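PDB 5O95: ribosomal RNA small subunit methyltransferase E from Legionella pneumophila, which probably methylates N3 of uridine 1498 in 16S ribosomal RNA, using S-adenosyl-L-methionine as the methyl donor. Local coordinates for residues Lys82-Gln87 against Cys109-Ile114; Ala103-Ala108 against Ala234-Gln239. All coordinates share one frame; numbering follows the deposited sequence.

Contact 1 of 2, residues Lys82-Gln87 against Cys109-Ile114; sequences KIHLAQ and CITPLI
His84 and Leu85 lie beside Cys109 and Ile110 as neighbouring parallel strands, the two ends of a beta-alpha-beta crossover (strand 82-88, helix 94-104, strand 109-114) in the six-stranded parallel sheet of the SPOUT methyltransferase domain. The strand axes run 13° apart and 4.6 Å from each other.

The backbone carries most of the pairing. Five N-H...O bonds zigzag between the strands: Ile83 O takes Cys109 N, Cys109 O takes Leu85 N, Leu85 O takes Thr111 N, Thr111 O takes Gln87 N, and Gln87 O takes Leu113 N. The shortest joins Thr111 N to Leu85 O at 2.8 Å. In the last, Leu113 N sits above the carbonyl plane of Gln87. CA-H...O contacts fill in between, such as Ala86 CA to Thr111 O at 3.3 Å.

Side-chain packing divides between the two faces. Leu85, Ile110 and Gln87 share the face covered by helix 94-104, with Gln87 also against Ala231 of helix 227-242; its side chain is about 4 Å from that of Thr227, a residue seen to bind S-adenosyl-L-methionine. On the face bearing His84, Ala86 CB meets Leu113 CD2 at 4.1 Å.

Polar and ring contacts centre on His84. Its anti chi1 (-177°) sets CG beside the carbonyl carbon, where Cys109 CB packs on it, over one ring face and 3.9 Å from the His84 ring centroid. Glu168 bonds ND1, and Phe162 meets the ring edge-to-face. With Thr111 at the other nitrogen, both have partners and the ring's rotation is fixed: NE2 of His84 and Thr111 OG1 share a 2.7 Å hydrogen bond, the oxygen near the ring plane.

Contact 2 of 2, residues Ala103-Ala108 against Ala234-Gln239; sequences AELGVA and ALSVLQ
Leu105 faces Leu235 and Ser236 just where helix 94-104 ends in a Schellman motif, so the contact seats a helix C-terminus and its following turn on the last long helix, 227-242, of the SPOUT domain. Gly106 is the C-prime residue, with phi 78°; its N returns to Ala103 O at 3.0 Å, and Val107 N reaches back to Ser102 O.

The Leu105 side chain begins with CB against Leu235 CB at 4.0 Å. From there chi1 of -94°, well off a staggered value, places CG near Ser236 OG, also 4.0 Å away. CD1 then comes to 3.7 Å from that same OG, close by Ser236 CA. The hydroxyl only packs against the leucine: it is hydrogen-bonded to Ile232 O, one turn earlier, and shares a hydrogen bond with Thr233 OG1 of the second subunit. Thr229 of that subunit also packs on Leu105, which places this leucine at the dimer interface.

Val107 CB meets Leu235 CD1 at 4.3 Å, so Leu235 touches the residues on either side of Gly106. Gln239 CG passes 3.5 Å from Leu105 O, and the bend at chi2 (-72°) then turns CD back near that oxygen. Its OE1 is held by Ser79 OG, while NE2 gives a weak, bent hydrogen bond of 3.1 Å to Leu105 O.

Along the chain the segments come as 82-87, 103-108, 109-114 and 234-239, so those of the two contacts alternate: 103-108 closes the crossover helix and runs directly into the second strand of contact 1. Their centres are 11 Å apart within one methyltransferase domain. Ile83 joins them. Its carbonyl O, already paired with Cys109, probably also accepts a bond from Ala108 N at 2.9 Å, and its CG2 packs 3.5 Å from Leu235 CD2. Strand 82-88, the turn after helix 94-104 and helix 227-242 are therefore packed together around Ile83, linking the sheet of contact 1 to the dimer-facing helices of contact 2.

Contact 1 of 2, residues Lys82-Gln87 against Cys109-Ile114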
loop_
_atom_site.group_PDB
_atom_site.type_symbol
_atom_site.label_atom_id
_atom_site.label_comp_id
_atom_site.label_asym_id
_atom_site.label_seq_id
_atom_site.Cartn_x
_atom_site.Cartn_y
_atom_site.Cartn_z
ATOM N N LYS B 82 -9.756 -14.904 -8.315
ATOM C CA LYS B 82 -9.865 -15.142 -6.875
ATOM C C LYS B 82 -8.478 -15.401 -6.312
ATOM O O LYS B 82 -7.889 -16.457 -6.561
ATOM C CB LYS B 82 -10.762 -16.347 -6.604
ATOM C CG LYS B 82 -12.063 -16.331 -7.342
ATOM C CD LYS B 82 -12.832 -15.080 -7.069
ATOM C CE LYS B 82 -14.160 -15.130 -7.829
ATOM N NZ LYS B 82 -14.883 -13.827 -7.885
ATOM N N ILE B 83 -7.941 -14.432 -5.587
ATOM C CA ILE B 83 -6.603 -14.545 -5.012
ATOM C C ILE B 83 -6.754 -15.009 -3.575
ATOM O O ILE B 83 -7.537 -14.433 -2.811
ATOM C CB ILE B 83 -5.872 -13.199 -5.055
ATOM C CG1 ILE B 83 -5.856 -12.649 -6.492
ATOM C CG2 ILE B 83 -4.465 -13.357 -4.488
ATOM C CD1 ILE B 83 -5.236 -11.261 -6.591
ATOM N N HIS B 84 -6.017 -16.052 -3.213
ATOM C CA HIS B 84 -5.900 -16.509 -1.833
ATOM C C HIS B 84 -4.506 -16.105 -1.359
ATOM O O HIS B 84 -3.507 -16.690 -1.792
ATOM C CB HIS B 84 -6.070 -18.020 -1.759
ATOM C CG HIS B 84 -6.039 -18.558 -0.362
ATOM N ND1 HIS B 84 -6.248 -19.888 -0.079
ATOM C CD2 HIS B 84 -5.832 -17.947 0.830
ATOM C CE1 HIS B 84 -6.173 -20.076 1.228
ATOM N NE2 HIS B 84 -5.918 -18.914 1.803
ATOM N N LEU B 85 -4.457 -15.104 -0.477
ATOM C CA LEU B 85 -3.223 -14.569 0.075
ATOM C C LEU B 85 -2.903 -15.299 1.366
ATOM O O LEU B 85 -3.748 -15.370 2.260
ATOM C CB LEU B 85 -3.419 -13.090 0.414
ATOM C CG LEU B 85 -2.233 -12.501 1.186
ATOM C CD1 LEU B 85 -0.906 -12.561 0.391
ATOM C CD2 LEU B 85 -2.564 -11.065 1.621
ATOM N N ALA B 86 -1.676 -15.818 1.465
ATOM C CA ALA B 86 -1.174 -16.422 2.697
ATOM C C ALA B 86 -0.084 -15.478 3.177
ATOM O O ALA B 86 0.966 -15.373 2.538
ATOM C CB ALA B 86 -0.627 -17.826 2.438
ATOM N N GLN B 87 -0.366 -14.726 4.241
ATOM C CA GLN B 87 0.497 -13.634 4.687
ATOM C C GLN B 87 1.152 -14.061 5.985
ATOM O O GLN B 87 0.453 -14.332 6.967
ATOM C CB GLN B 87 -0.330 -12.365 4.926
ATOM C CG GLN B 87 0.490 -11.154 5.374
ATOM C CD GLN B 87 1.354 -10.575 4.255
ATOM O OE1 GLN B 87 1.090 -10.805 3.085
ATOM N NE2 GLN B 87 2.400 -9.825 4.619
ATOM N N CYS B 109 -9.579 -14.550 -0.340
ATOM C CA CYS B 109 -9.339 -15.382 0.833
ATOM C C CYS B 109 -8.007 -14.968 1.433
ATOM O O CYS B 109 -7.068 -14.675 0.696
ATOM C CB CYS B 109 -9.203 -16.850 0.431
ATOM S SG CYS B 109 -9.380 -18.005 1.809
ATOM N N ILE B 110 -7.926 -14.969 2.763
ATOM C CA ILE B 110 -6.705 -14.598 3.476
ATOM C C ILE B 110 -6.430 -15.660 4.528
ATOM O O ILE B 110 -7.305 -15.943 5.349
ATOM C CB ILE B 110 -6.835 -13.233 4.181
ATOM C CG1 ILE B 110 -7.281 -12.149 3.212
ATOM C CG2 ILE B 110 -5.481 -12.848 4.809
ATOM C CD1 ILE B 110 -7.876 -10.943 3.904
ATOM N N THR B 111 -5.209 -16.197 4.543
ATOM C CA THR B 111 -4.761 -17.109 5.602
ATOM C C THR B 111 -3.570 -16.504 6.332
ATOM O O THR B 111 -2.535 -16.245 5.698
ATOM C CB THR B 111 -4.362 -18.480 5.029
ATOM O OG1 THR B 111 -5.507 -19.114 4.449
ATOM C CG2 THR B 111 -3.777 -19.378 6.135
ATOM N N PRO B 112 -3.658 -16.238 7.632
ATOM C CA PRO B 112 -2.446 -15.892 8.389
ATOM C C PRO B 112 -1.531 -17.104 8.405
ATOM O O PRO B 112 -1.967 -18.224 8.653
ATOM C CB PRO B 112 -2.983 -15.563 9.790
ATOM C CG PRO B 112 -4.475 -15.284 9.582
ATOM C CD PRO B 112 -4.868 -16.196 8.465
ATOM N N LEU B 113 -0.257 -16.880 8.095
ATOM C CA LEU B 113 0.683 -17.961 7.867
ATOM C C LEU B 113 1.761 -17.934 8.940
ATOM O O LEU B 113 2.258 -16.867 9.305
ATOM C CB LEU B 113 1.324 -17.803 6.483
ATOM C CG LEU B 113 2.105 -18.992 5.923
ATOM C CD1 LEU B 113 1.199 -20.219 5.733
ATOM C CD2 LEU B 113 2.768 -18.601 4.615
ATOM N N ILE B 114 2.119 -19.111 9.443
ATOM C CA ILE B 114 3.236 -19.265 10.372
ATOM C C ILE B 114 4.334 -19.987 9.622
ATOM O O ILE B 114 4.106 -21.067 9.062
ATOM C CB ILE B 114 2.814 -20.035 11.635
ATOM C CG1 ILE B 114 1.574 -19.374 12.246
ATOM C CG2 ILE B 114 3.970 -20.067 12.618
ATOM C CD1 ILE B 114 0.849 -20.262 13.253
#

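Contact 2 of 2, residues Ala103-Ala108 against Ala234-Gln239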
loop_
_atom_site.group_PDB
_atom_site.type_symbol
_atom_site.label_atom_id
_atom_site.label_comp_id
_atom_site.label_asym_id
_atom_site.label_seq_id
_atom_site.Cartn_x
_atom_site.Cartn_y
_atom_site.Cartn_z
ATOM N N ALA B 103 -8.400 -6.491 1.366
ATOM C CA ALA B 103 -9.832 -6.394 1.107
ATOM C C ALA B 103 -10.149 -5.348 0.031
ATOM O O ALA B 103 -10.951 -5.601 -0.881
ATOM C CB ALA B 103 -10.577 -6.120 2.421
ATOM N N GLU B 104 -9.548 -4.159 0.126
ATOM C CA GLU B 104 -9.743 -3.132 -0.908
ATOM C C GLU B 104 -9.294 -3.625 -2.273
ATOM O O GLU B 104 -9.894 -3.262 -3.301
ATOM C CB GLU B 104 -8.958 -1.856 -0.576
ATOM C CG GLU B 104 -9.418 -1.129 0.656
ATOM C CD GLU B 104 -8.512 0.053 1.013
ATOM O OE1 GLU B 104 -8.181 0.861 0.124
ATOM O OE2 GLU B 104 -8.137 0.171 2.196
ATOM N N LEU B 105 -8.200 -4.415 -2.311
ATOM C CA LEU B 105 -7.683 -4.943 -3.566
ATOM C C LEU B 105 -8.418 -6.185 -4.027
ATOM O O LEU B 105 -7.960 -6.845 -4.962
ATOM C CB LEU B 105 -6.162 -5.201 -3.467
ATOM C CG LEU B 105 -5.274 -4.067 -3.951
ATOM C CD1 LEU B 105 -5.523 -3.824 -5.454
ATOM C CD2 LEU B 105 -5.561 -2.799 -3.197
ATOM N N GLY B 106 -9.563 -6.503 -3.405
ATOM C CA GLY B 106 -10.411 -7.575 -3.883
ATOM C C GLY B 106 -9.975 -8.981 -3.546
ATOM O O GLY B 106 -10.450 -9.925 -4.175
ATOM N N VAL B 107 -9.068 -9.153 -2.581
ATOM C CA VAL B 107 -8.615 -10.500 -2.250
ATOM C C VAL B 107 -9.838 -11.357 -1.933
ATOM O O VAL B 107 -10.814 -10.881 -1.353
ATOM C CB VAL B 107 -7.629 -10.422 -1.071
ATOM C CG1 VAL B 107 -8.388 -10.223 0.260
ATOM C CG2 VAL B 107 -6.723 -11.653 -1.009
ATOM N N ALA B 108 -9.788 -12.625 -2.344
ATOM C CA ALA B 108 -10.902 -13.537 -2.124
ATOM C C ALA B 108 -10.797 -14.262 -0.791
ATOM O O ALA B 108 -11.824 -14.541 -0.160
ATOM C CB ALA B 108 -10.946 -14.565 -3.259
ATOM N N ALA B 234 1.778 -7.018 -4.672
ATOM C CA ALA B 234 1.513 -8.261 -5.387
ATOM C C ALA B 234 0.043 -8.352 -5.788
ATOM O O ALA B 234 -0.280 -8.720 -6.922
ATOM C CB ALA B 234 1.881 -9.457 -4.498
ATOM N N LEU B 235 -0.856 -8.035 -4.859
ATOM C CA LEU B 235 -2.278 -8.068 -5.188
ATOM C C LEU B 235 -2.610 -7.102 -6.313
ATOM O O LEU B 235 -3.410 -7.427 -7.202
ATOM C CB LEU B 235 -3.123 -7.750 -3.963
ATOM C CG LEU B 235 -3.082 -8.813 -2.867
ATOM C CD1 LEU B 235 -3.940 -8.403 -1.729
ATOM C CD2 LEU B 235 -3.525 -10.148 -3.419
ATOM N N SER B 236 -2.005 -5.910 -6.299
ATOM C CA SER B 236 -2.259 -4.941 -7.372
ATOM C C SER B 236 -1.787 -5.480 -8.713
ATOM O O SER B 236 -2.475 -5.350 -9.732
ATOM C CB SER B 236 -1.522 -3.631 -7.063
ATOM O OG SER B 236 -1.934 -3.015 -5.857
ATOM N N VAL B 237 -0.580 -6.048 -8.740
ATOM C CA VAL B 237 -0.035 -6.537 -9.997
ATOM C C VAL B 237 -0.842 -7.725 -10.500
ATOM O O VAL B 237 -1.157 -7.815 -11.689
ATOM C CB VAL B 237 1.458 -6.878 -9.841
ATOM C CG1 VAL B 237 1.968 -7.570 -11.094
ATOM C CG2 VAL B 237 2.271 -5.625 -9.538
ATOM N N LEU B 238 -1.230 -8.634 -9.594
ATOM C CA LEU B 238 -2.010 -9.797 -10.009
ATOM C C LEU B 238 -3.409 -9.402 -10.471
ATOM O O LEU B 238 -3.897 -9.927 -11.470
ATOM C CB LEU B 238 -2.100 -10.804 -8.858
ATOM C CG LEU B 238 -0.753 -11.415 -8.469
ATOM C CD1 LEU B 238 -0.933 -12.279 -7.219
ATOM C CD2 LEU B 238 -0.174 -12.228 -9.619
ATOM N N GLN B 239 -4.051 -8.454 -9.780
ATOM C CA GLN B 239 -5.375 -8.016 -10.217
ATOM C C GLN B 239 -5.311 -7.267 -11.531
ATOM O O GLN B 239 -6.252 -7.319 -12.324
ATOM C CB GLN B 239 -6.024 -7.121 -9.173
ATOM C CG GLN B 239 -6.457 -7.847 -7.906
ATOM C CD GLN B 239 -7.683 -8.755 -8.098
ATOM O OE1 GLN B 239 -8.079 -9.101 -9.216
ATOM N NE2 GLN B 239 -8.267 -9.153 -6.976
#